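Local coordinates for germination protein YpeB (Bacillus megaterium QM B1551, PDB 5BOI) that takes part in the germination of bacterial spores, its C-terminal PepSY-containing part, the piece described here, probably having an inhibitory role, at residues 20-25 and 97-102; 129-134 and 201-206; 171-176 and 215-220. One frame throughout, in Å; residues are numbered along the deposited sequence.

Contact 1: residues 20-25 and 97-102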
loop_
_atom_site.group_PDB
_atom_site.type_symbol
_atom_site.label_atom_id
_atom_site.label_comp_id
_atom_site.label_asym_id
_atom_site.label_seq_id
_atom_site.Cartn_x
_atom_site.Cartn_y
_atom_site.Cartn_z
ATOM N N ARG A 20 12.439 -1.435 16.211
ATOM C CA ARG A 20 12.497 -0.250 17.061
ATOM C C ARG A 20 12.407 1.035 16.236
ATOM O O ARG A 20 11.658 1.956 16.574
ATOM C CB ARG A 20 13.783 -0.256 17.887
ATOM C CG ARG A 20 13.957 -1.488 18.755
ATOM C CD ARG A 20 15.028 -1.268 19.820
ATOM N NE ARG A 20 15.296 -2.487 20.578
ATOM C CZ ARG A 20 14.563 -2.908 21.604
ATOM N NH1 ARG A 20 14.883 -4.031 22.232
ATOM N NH2 ARG A 20 13.505 -2.209 21.999
ATOM N N SER A 21 13.165 1.076 15.146
ATOM C CA SER A 21 13.201 2.230 14.254
ATOM C C SER A 21 11.888 2.451 13.498
ATOM O O SER A 21 11.349 3.560 13.477
ATOM C CB SER A 21 14.349 2.068 13.260
ATOM O OG SER A 21 14.705 3.313 12.693
ATOM N N PHE A 22 11.382 1.387 12.880
ATOM C CA PHE A 22 10.153 1.437 12.087
ATOM C C PHE A 22 8.926 1.838 12.906
ATOM O O PHE A 22 8.052 2.560 12.423
ATOM C CB PHE A 22 9.918 0.070 11.441
ATOM C CG PHE A 22 8.937 0.081 10.305
ATOM C CD1 PHE A 22 9.305 0.556 9.053
ATOM C CD2 PHE A 22 7.654 -0.412 10.481
ATOM C CE1 PHE A 22 8.401 0.548 7.999
ATOM C CE2 PHE A 22 6.745 -0.427 9.429
ATOM C CZ PHE A 22 7.123 0.057 8.186
ATOM N N LEU A 23 8.869 1.355 14.146
ATOM C CA LEU A 23 7.692 1.514 14.996
ATOM C C LEU A 23 7.886 2.614 16.024
ATOM O O LEU A 23 7.013 2.858 16.861
ATOM C CB LEU A 23 7.373 0.203 15.714
ATOM C CG LEU A 23 6.998 -0.990 14.840
ATOM C CD1 LEU A 23 6.934 -2.242 15.695
ATOM C CD2 LEU A 23 5.675 -0.731 14.148
ATOM N N ASN A 24 9.044 3.259 15.964
ATOM C CA ASN A 24 9.362 4.357 16.861
ATOM C C ASN A 24 9.275 3.918 18.322
ATOM O O ASN A 24 8.666 4.595 19.145
ATOM C CB ASN A 24 8.424 5.539 16.596
ATOM C CG ASN A 24 9.099 6.877 16.790
ATOM O OD1 ASN A 24 10.308 6.951 17.017
ATOM N ND2 ASN A 24 8.322 7.949 16.690
ATOM N N LEU A 25 9.872 2.770 18.630
ATOM C CA LEU A 25 9.896 2.258 19.996
ATOM C C LEU A 25 10.976 2.973 20.807
ATOM O O LEU A 25 12.069 3.229 20.303
ATOM C CB LEU A 25 10.141 0.749 20.003
ATOM C CG LEU A 25 9.253 -0.118 19.106
ATOM C CD1 LEU A 25 9.703 -1.569 19.174
ATOM C CD2 LEU A 25 7.779 0.010 19.470
ATOM N N LYS A 97 7.870 7.796 2.921
ATOM C CA LYS A 97 9.063 8.472 2.434
ATOM C C LYS A 97 10.162 8.474 3.492
ATOM O O LYS A 97 11.336 8.322 3.168
ATOM C CB LYS A 97 8.724 9.899 1.996
ATOM C CG LYS A 97 7.560 9.955 1.018
ATOM C CD LYS A 97 7.756 10.978 -0.070
ATOM C CE LYS A 97 7.089 10.525 -1.360
ATOM N NZ LYS A 97 7.685 9.265 -1.891
ATOM N N ASP A 98 9.783 8.635 4.757
ATOM C CA ASP A 98 10.759 8.625 5.848
ATOM C C ASP A 98 11.381 7.250 6.086
ATOM O O ASP A 98 12.444 7.151 6.710
ATOM C CB ASP A 98 10.132 9.116 7.161
ATOM C CG ASP A 98 9.813 10.600 7.144
ATOM O OD1 ASP A 98 10.352 11.316 6.279
ATOM O OD2 ASP A 98 9.039 11.054 8.011
ATOM N N HIS A 99 10.734 6.193 5.602
ATOM C CA HIS A 99 11.211 4.845 5.889
ATOM C C HIS A 99 11.610 4.069 4.641
ATOM O O HIS A 99 11.444 2.852 4.590
ATOM C CB HIS A 99 10.158 4.072 6.684
ATOM C CG HIS A 99 9.988 4.576 8.081
ATOM N ND1 HIS A 99 9.221 5.680 8.385
ATOM C CD2 HIS A 99 10.537 4.165 9.249
ATOM C CE1 HIS A 99 9.278 5.911 9.684
ATOM N NE2 HIS A 99 10.072 5.006 10.232
ATOM N N ARG A 100 12.118 4.790 3.640
ATOM C CA ARG A 100 12.738 4.220 2.439
ATOM C C ARG A 100 11.768 3.548 1.471
ATOM O O ARG A 100 12.187 2.768 0.617
ATOM C CB ARG A 100 13.838 3.217 2.814
ATOM C CG ARG A 100 15.131 3.858 3.285
ATOM C CD ARG A 100 16.071 2.838 3.922
ATOM N NE ARG A 100 15.829 1.479 3.444
ATOM C CZ ARG A 100 16.306 0.386 4.032
ATOM N NH1 ARG A 100 16.034 -0.812 3.531
ATOM N NH2 ARG A 100 17.056 0.491 5.120
ATOM N N PHE A 101 10.481 3.849 1.601
ATOM C CA PHE A 101 9.505 3.410 0.611
ATOM C C PHE A 101 9.220 4.576 -0.303
ATOM O O PHE A 101 8.324 5.378 -0.041
ATOM C CB PHE A 101 8.223 2.898 1.271
ATOM C CG PHE A 101 8.389 1.577 1.953
ATOM C CD1 PHE A 101 8.224 0.398 1.251
ATOM C CD2 PHE A 101 8.736 1.514 3.293
ATOM C CE1 PHE A 101 8.383 -0.827 1.871
ATOM C CE2 PHE A 101 8.902 0.290 3.922
ATOM C CZ PHE A 101 8.727 -0.880 3.212
ATOM N N GLU A 102 10.015 4.676 -1.366
ATOM C CA GLU A 102 9.916 5.779 -2.310
ATOM C C GLU A 102 9.189 5.332 -3.578
ATOM O O GLU A 102 9.076 4.129 -3.848
ATOM C CB GLU A 102 11.304 6.311 -2.680
ATOM C CG GLU A 102 12.304 6.361 -1.532
ATOM C CD GLU A 102 11.888 7.317 -0.436
ATOM O OE1 GLU A 102 11.224 8.327 -0.751
ATOM O OE2 GLU A 102 12.222 7.058 0.742
#
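Phe22, His99 and Phe101 meet where two helices end, 12-22 and 85-98, both within the region of the YpeB PepSY1 and PepSY2 domains. A Schellman motif closes the first helix at Asn24, and His99 is the first non-helical residue after the second. Aromatic packing carries the join. Phe22 CD1 lies 3.8 Å from His99 CD2, and the ring centroids are 5.3 Å apart with their planes at 75°, an oblique aromatic pair. At the next carbon of the Phe22 ring, CE1 comes to 4.1 Å from Phe101 CE2, the two phenylalanine side chains crossing at about a right angle. Phe22 reaches both partners because its CG is anti to the backbone N (chi1 -163°). The cluster extends beyond the segments: Phe149 meets Phe22 and Phe101 edge to face, while Phe95 meets Phe22 edge to face and stacks on the His99 ring.

The polar part is slighter. No hydrogen bond crosses between the segments, although His99 ND1 is bonded to the carbonyl O of Phe95, which steadies the imidazole from the last turns of the helix just before it. An alanine in place of His99 is likely to leave the Phe95 oxygen without its imidazole partner, remove the ring stacked on Phe95 and open a gap beside Phe22. At the imidazole edge, in the ring plane, Ser21 O stands 3.8 Å from His99 NE2, close but not bonded.

Contact 2: residues 129-134 and 201-206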
loop_
_atom_site.group_PDB
_atom_site.type_symbol
_atom_site.label_atom_id
_atom_site.label_comp_id
_atom_site.label_asym_id
_atom_site.label_seq_id
_atom_site.Cartn_x
_atom_site.Cartn_y
_atom_site.Cartn_z
ATOM N N ARG A 129 1.501 3.615 -13.172
ATOM C CA ARG A 129 1.093 3.099 -11.854
ATOM C C ARG A 129 0.936 1.581 -11.890
ATOM O O ARG A 129 0.141 1.058 -12.671
ATOM C CB ARG A 129 -0.211 3.753 -11.407
ATOM C CG ARG A 129 0.048 5.194 -10.980
ATOM C CD ARG A 129 -1.173 6.065 -10.826
ATOM N NE ARG A 129 -0.738 7.459 -10.744
ATOM C CZ ARG A 129 -1.513 8.479 -10.396
ATOM N NH1 ARG A 129 -2.790 8.276 -10.091
ATOM N NH2 ARG A 129 -1.004 9.704 -10.352
ATOM N N ILE A 130 1.698 0.886 -11.057
ATOM C CA ILE A 130 1.696 -0.573 -11.067
ATOM C C ILE A 130 0.838 -1.042 -9.895
ATOM O O ILE A 130 1.329 -1.227 -8.775
ATOM C CB ILE A 130 3.114 -1.163 -10.931
ATOM C CG1 ILE A 130 4.105 -0.503 -11.895
ATOM C CG2 ILE A 130 3.088 -2.665 -11.077
ATOM C CD1 ILE A 130 3.777 -0.695 -13.351
ATOM N N TYR A 131 -0.451 -1.200 -10.146
ATOM C CA TYR A 131 -1.375 -1.528 -9.064
ATOM C C TYR A 131 -1.099 -2.851 -8.312
ATOM O O TYR A 131 -1.340 -2.905 -7.108
ATOM C CB TYR A 131 -2.816 -1.481 -9.595
ATOM C CG TYR A 131 -3.325 -0.054 -9.642
ATOM C CD1 TYR A 131 -3.026 0.774 -10.715
ATOM C CD2 TYR A 131 -4.099 0.457 -8.616
ATOM C CE1 TYR A 131 -3.472 2.080 -10.749
ATOM C CE2 TYR A 131 -4.555 1.743 -8.640
ATOM C CZ TYR A 131 -4.238 2.554 -9.678
ATOM O OH TYR A 131 -4.705 3.844 -9.661
ATOM N N PRO A 132 -0.571 -3.898 -8.985
ATOM C CA PRO A 132 -0.209 -5.116 -8.232
ATOM C C PRO A 132 0.867 -4.908 -7.156
ATOM O O PRO A 132 0.902 -5.643 -6.170
ATOM C CB PRO A 132 0.321 -6.052 -9.323
ATOM C CG PRO A 132 -0.370 -5.597 -10.576
ATOM C CD PRO A 132 -0.461 -4.112 -10.445
ATOM N N ASP A 133 1.730 -3.919 -7.353
ATOM C CA ASP A 133 2.863 -3.672 -6.463
ATOM C C ASP A 133 2.472 -2.657 -5.385
ATOM O O ASP A 133 2.794 -1.461 -5.476
ATOM C CB ASP A 133 4.066 -3.181 -7.273
ATOM C CG ASP A 133 4.584 -4.245 -8.247
ATOM O OD1 ASP A 133 3.871 -5.251 -8.465
ATOM O OD2 ASP A 133 5.688 -4.079 -8.798
ATOM N N SER A 134 1.769 -3.143 -4.370
ATOM C CA SER A 134 1.079 -2.245 -3.447
ATOM C C SER A 134 1.543 -2.341 -1.990
ATOM O O SER A 134 2.072 -3.355 -1.529
ATOM C CB SER A 134 -0.431 -2.500 -3.512
ATOM O OG SER A 134 -0.773 -3.795 -3.032
ATOM N N CYS A 201 -3.244 -0.238 -19.217
ATOM C CA CYS A 201 -4.482 0.542 -19.355
ATOM C C CYS A 201 -4.268 2.041 -19.250
ATOM O O CYS A 201 -3.338 2.496 -18.594
ATOM C CB CYS A 201 -5.500 0.167 -18.268
ATOM S SG CYS A 201 -6.004 -1.550 -18.200
ATOM N N TYR A 202 -5.160 2.823 -19.846
ATOM C CA TYR A 202 -5.264 4.234 -19.457
ATOM C C TYR A 202 -6.203 4.282 -18.264
ATOM O O TYR A 202 -7.311 3.736 -18.336
ATOM C CB TYR A 202 -5.835 5.084 -20.582
ATOM C CG TYR A 202 -4.896 5.213 -21.755
ATOM C CD1 TYR A 202 -3.883 6.144 -21.727
ATOM C CD2 TYR A 202 -5.030 4.396 -22.878
ATOM C CE1 TYR A 202 -2.990 6.266 -22.794
ATOM C CE2 TYR A 202 -4.167 4.514 -23.973
ATOM C CZ TYR A 202 -3.133 5.456 -23.915
ATOM O OH TYR A 202 -2.243 5.596 -24.974
ATOM N N GLU A 203 -5.763 4.920 -17.187
ATOM C CA GLU A 203 -6.568 5.069 -15.985
ATOM C C GLU A 203 -7.155 6.473 -15.961
ATOM O O GLU A 203 -6.429 7.448 -16.116
ATOM C CB GLU A 203 -5.715 4.830 -14.735
ATOM C CG GLU A 203 -6.433 5.150 -13.437
ATOM C CD GLU A 203 -5.475 5.634 -12.372
ATOM O OE1 GLU A 203 -4.401 5.010 -12.221
ATOM O OE2 GLU A 203 -5.794 6.634 -11.693
ATOM N N PHE A 204 -8.464 6.579 -15.772
ATOM C CA PHE A 204 -9.131 7.865 -15.681
ATOM C C PHE A 204 -9.754 8.037 -14.301
ATOM O O PHE A 204 -10.452 7.141 -13.808
ATOM C CB PHE A 204 -10.222 7.985 -16.761
ATOM C CG PHE A 204 -9.690 7.971 -18.186
ATOM C CD1 PHE A 204 -9.272 9.153 -18.788
ATOM C CD2 PHE A 204 -9.607 6.781 -18.907
ATOM C CE1 PHE A 204 -8.776 9.163 -20.100
ATOM C CE2 PHE A 204 -9.136 6.765 -20.201
ATOM C CZ PHE A 204 -8.709 7.966 -20.813
ATOM N N LEU A 205 -9.516 9.193 -13.695
ATOM C CA LEU A 205 -10.165 9.564 -12.446
ATOM C C LEU A 205 -11.170 10.658 -12.776
ATOM O O LEU A 205 -10.812 11.678 -13.376
ATOM C CB LEU A 205 -9.121 10.039 -11.438
ATOM C CG LEU A 205 -9.428 10.338 -9.972
ATOM C CD1 LEU A 205 -10.226 9.231 -9.349
ATOM C CD2 LEU A 205 -8.100 10.500 -9.246
ATOM N N GLY A 206 -12.431 10.452 -12.414
ATOM C CA GLY A 206 -13.456 11.418 -12.762
ATOM C C GLY A 206 -14.693 11.292 -11.894
ATOM O O GLY A 206 -14.729 10.500 -10.950
#
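Glu203 reaches across from strand 198-208 to meet Tyr131 and Arg129, one oxygen turned chiefly to each. Its OE1 lies 2.8 Å from Tyr131 OH, close enough for a weak hydrogen bond, though the phenol proton may go to another acceptor. This oxygen sits at the edge of the phenol and in the ring plane, with Tyr131 CE1 3.4 Å from Glu203 OE1. The carboxylate stands at 77° to the ring, so the acid meets the phenol end without stacking on it. Glu203 OE2 makes a long salt bridge to Arg129 NH1, 3.8 Å apart, with the guanidinium and carboxylate planes turned by 52°. Lower on the arginine chain, Arg129 CD rests 3.7 Å from Glu203 OE1.

The reach of each side chain explains the meeting. Glu203 sends CG anti to its backbone N (chi1 172°) and then bends at chi2, while Arg129 runs extended from CG to NE and crosses the acid at about a right angle. Glu203 is buried, and the nearby Arg129 and, weakly, Arg214 would probably help to keep its carboxylate charged. Phe216 meets the Tyr131 ring edge to face, and a bound sulfate, probably from the crystallisation liquor, lies about 4 Å from the Arg129 side chain.

Farther out, a type I turn from Ile130 to Asp133 turns the chain a corner just after the short strand 129-130. Backbone bonds from Arg129 and Tyr131 to strand 182-192 fix the backbone that carries both side chains. The whole is a junction between two PepSY-family regions, in which strand 129-130 of the first pairs in parallel with strand 182-192 of the C-terminal one.

Contact 3: residues 171-176 and 215-220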
loop_
_atom_site.group_PDB
_atom_site.type_symbol
_atom_site.label_atom_id
_atom_site.label_comp_id
_atom_site.label_asym_id
_atom_site.label_seq_id
_atom_site.Cartn_x
_atom_site.Cartn_y
_atom_site.Cartn_z
ATOM N N GLU A 171 -6.278 10.059 -26.253
ATOM C CA GLU A 171 -7.468 10.708 -26.781
ATOM C C GLU A 171 -8.503 9.671 -27.228
ATOM O O GLU A 171 -9.694 9.794 -26.934
ATOM C CB GLU A 171 -7.095 11.636 -27.941
ATOM C CG GLU A 171 -6.167 12.798 -27.541
ATOM C CD GLU A 171 -4.711 12.385 -27.313
ATOM O OE1 GLU A 171 -4.298 11.306 -27.783
ATOM O OE2 GLU A 171 -3.973 13.145 -26.647
ATOM N N GLN A 172 -8.037 8.639 -27.922
ATOM C CA GLN A 172 -8.917 7.558 -28.361
ATOM C C GLN A 172 -9.485 6.803 -27.142
ATOM O O GLN A 172 -10.682 6.517 -27.073
ATOM C CB GLN A 172 -8.158 6.615 -29.303
ATOM C CG GLN A 172 -7.888 7.236 -30.689
ATOM C CD GLN A 172 -6.745 6.583 -31.461
ATOM O OE1 GLN A 172 -6.063 5.683 -30.968
ATOM N NE2 GLN A 172 -6.543 7.037 -32.694
ATOM N N ALA A 173 -8.624 6.516 -26.170
ATOM C CA ALA A 173 -9.064 5.881 -24.921
ATOM C C ALA A 173 -10.192 6.649 -24.249
ATOM O O ALA A 173 -11.178 6.059 -23.793
ATOM C CB ALA A 173 -7.906 5.749 -23.963
ATOM N N LYS A 174 -10.037 7.967 -24.194
ATOM C CA LYS A 174 -10.996 8.841 -23.527
ATOM C C LYS A 174 -12.361 8.810 -24.201
ATOM O O LYS A 174 -13.378 8.987 -23.535
ATOM C CB LYS A 174 -10.444 10.276 -23.476
ATOM C CG LYS A 174 -11.258 11.274 -22.649
ATOM C CD LYS A 174 -10.464 12.563 -22.396
ATOM C CE LYS A 174 -11.351 13.714 -21.923
ATOM N NZ LYS A 174 -10.565 14.811 -21.269
ATOM N N THR A 175 -12.402 8.567 -25.511
ATOM C CA THR A 175 -13.699 8.504 -26.184
ATOM C C THR A 175 -14.424 7.211 -25.827
ATOM O O THR A 175 -15.627 7.071 -26.065
ATOM C CB THR A 175 -13.561 8.594 -27.711
ATOM O OG1 THR A 175 -12.891 7.427 -28.201
ATOM C CG2 THR A 175 -12.773 9.834 -28.103
ATOM N N LYS A 176 -13.689 6.273 -25.242
ATOM C CA LYS A 176 -14.251 4.982 -24.870
ATOM C C LYS A 176 -15.037 5.081 -23.570
ATOM O O LYS A 176 -15.821 4.194 -23.244
ATOM C CB LYS A 176 -13.136 3.941 -24.755
ATOM C CG LYS A 176 -12.307 3.799 -26.034
ATOM C CD LYS A 176 -13.196 3.729 -27.271
ATOM C CE LYS A 176 -12.459 3.141 -28.467
ATOM N NZ LYS A 176 -13.106 3.498 -29.760
ATOM N N ILE A 215 -11.722 4.613 -13.613
ATOM C CA ILE A 215 -12.050 3.752 -14.753
ATOM C C ILE A 215 -10.796 3.380 -15.522
ATOM O O ILE A 215 -10.004 4.261 -15.906
ATOM C CB ILE A 215 -13.053 4.431 -15.690
ATOM C CG1 ILE A 215 -14.384 4.644 -14.966
ATOM C CG2 ILE A 215 -13.314 3.538 -16.963
ATOM C CD1 ILE A 215 -15.159 5.859 -15.454
ATOM N N PHE A 216 -10.614 2.080 -15.761
ATOM C CA PHE A 216 -9.468 1.607 -16.533
ATOM C C PHE A 216 -9.891 1.180 -17.940
ATOM O O PHE A 216 -10.791 0.327 -18.076
ATOM C CB PHE A 216 -8.795 0.430 -15.831
ATOM C CG PHE A 216 -8.182 0.779 -14.490
ATOM C CD1 PHE A 216 -8.948 0.766 -13.333
ATOM C CD2 PHE A 216 -6.831 1.104 -14.400
ATOM C CE1 PHE A 216 -8.373 1.071 -12.091
ATOM C CE2 PHE A 216 -6.253 1.406 -13.168
ATOM C CZ PHE A 216 -7.027 1.389 -12.022
ATOM N N ILE A 217 -9.244 1.751 -18.957
ATOM C CA ILE A 217 -9.524 1.416 -20.366
ATOM C C ILE A 217 -8.302 0.704 -20.965
ATOM O O ILE A 217 -7.187 1.229 -20.920
ATOM C CB ILE A 217 -9.848 2.678 -21.196
ATOM C CG1 ILE A 217 -11.113 3.378 -20.695
ATOM C CG2 ILE A 217 -9.975 2.369 -22.709
ATOM C CD1 ILE A 217 -12.345 2.514 -20.668
ATOM N N ASN A 218 -8.506 -0.503 -21.494
ATOM C CA ASN A 218 -7.414 -1.287 -22.074
ATOM C C ASN A 218 -6.666 -0.471 -23.149
ATOM O O ASN A 218 -7.296 0.094 -24.043
ATOM C CB ASN A 218 -7.963 -2.599 -22.679
ATOM C CG ASN A 218 -6.847 -3.544 -23.130
ATOM O OD1 ASN A 218 -6.103 -3.252 -24.068
ATOM N ND2 ASN A 218 -6.729 -4.679 -22.451
ATOM N N ALA A 219 -5.336 -0.384 -23.051
ATOM C CA ALA A 219 -4.545 0.500 -23.942
ATOM C C ALA A 219 -4.319 -0.096 -25.331
ATOM O O ALA A 219 -3.716 0.564 -26.186
ATOM C CB ALA A 219 -3.200 0.829 -23.308
ATOM N N ASP A 220 -4.768 -1.338 -25.540
ATOM C CA ASP A 220 -4.683 -1.980 -26.869
ATOM C C ASP A 220 -6.036 -2.042 -27.556
ATOM O O ASP A 220 -6.127 -1.824 -28.760
ATOM C CB ASP A 220 -4.095 -3.396 -26.755
ATOM C CG ASP A 220 -2.602 -3.386 -26.386
ATOM O OD1 ASP A 220 -1.981 -2.301 -26.419
ATOM O OD2 ASP A 220 -2.054 -4.463 -26.063
#
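Between Ala173 and Ile217 no flat group intervenes; the rings stand around the pair. The ring of Tyr202 brings its CD2 atom against Ala173 CB, and Phe204 also touches this alanine. Phe216, the neighbour of Ile217 on the strand, turns its side chain to the other face of the sheet, where it meets Glu203. This is the helix-on-sheet packing of a PepSY region: helix 170-175 lies against an antiparallel sheet, with strand 211-218 as one of the strands beneath it.

The contact itself is carried chiefly by one methyl group. Ile217 CG2 lies 4.0 Å from Ala173 O, 4.1 Å from Lys176 CB and 4.2 Å from Ala173 CB, so it fits against the chain between Ala173 and Lys176. Two torsional facts explain this: Ile217 CG2 is anti to the backbone N, directing it at the helix, whereas the lysine chain bends at chi2 (-46°), so that Lys176 gives CB to the packing while its amine leads away. The small Ala173 lets helix and strand approach closely, the CA atoms of Ala173 and Ile217 being 6.4 Å apart.

The hydrogen bonds made within each segment are local, and none runs from helix to strand. Thr175 OG1 bonds back to Gln172 O, in the carbonyl plane and on a lone pair. At the end of the strand, Asn218 forms an Asx turn; its OD1 also accepts from Thr221 N, and its ND2 bonds Glu225. In the turn itself Asp220 N lies 2.8 Å from Asn218 OD1, tilted 16° from the carbonyl plane.

In the fold
Contacts 2 and 3 share a sheet, whereas contact 1 stands on the opposite side of the chain's centre, its centre about 26 Å from that of contact 2 and about 38 Å from that of contact 3. Contact 1 is a partly buried aromatic join between helix ends. Contact 2, also partly buried, is polar and joins two PepSY-family regions. Contact 3, buried and apolar, is the farthest from the chain's centre, at about 25 Å. Strands 198-208 and 211-218 are antiparallel neighbours that carry contacts 2 and 3: the sheet offers Glu203 on one face and Ile217 on the other, the first to a guanidinium and a phenol, the second to a helix.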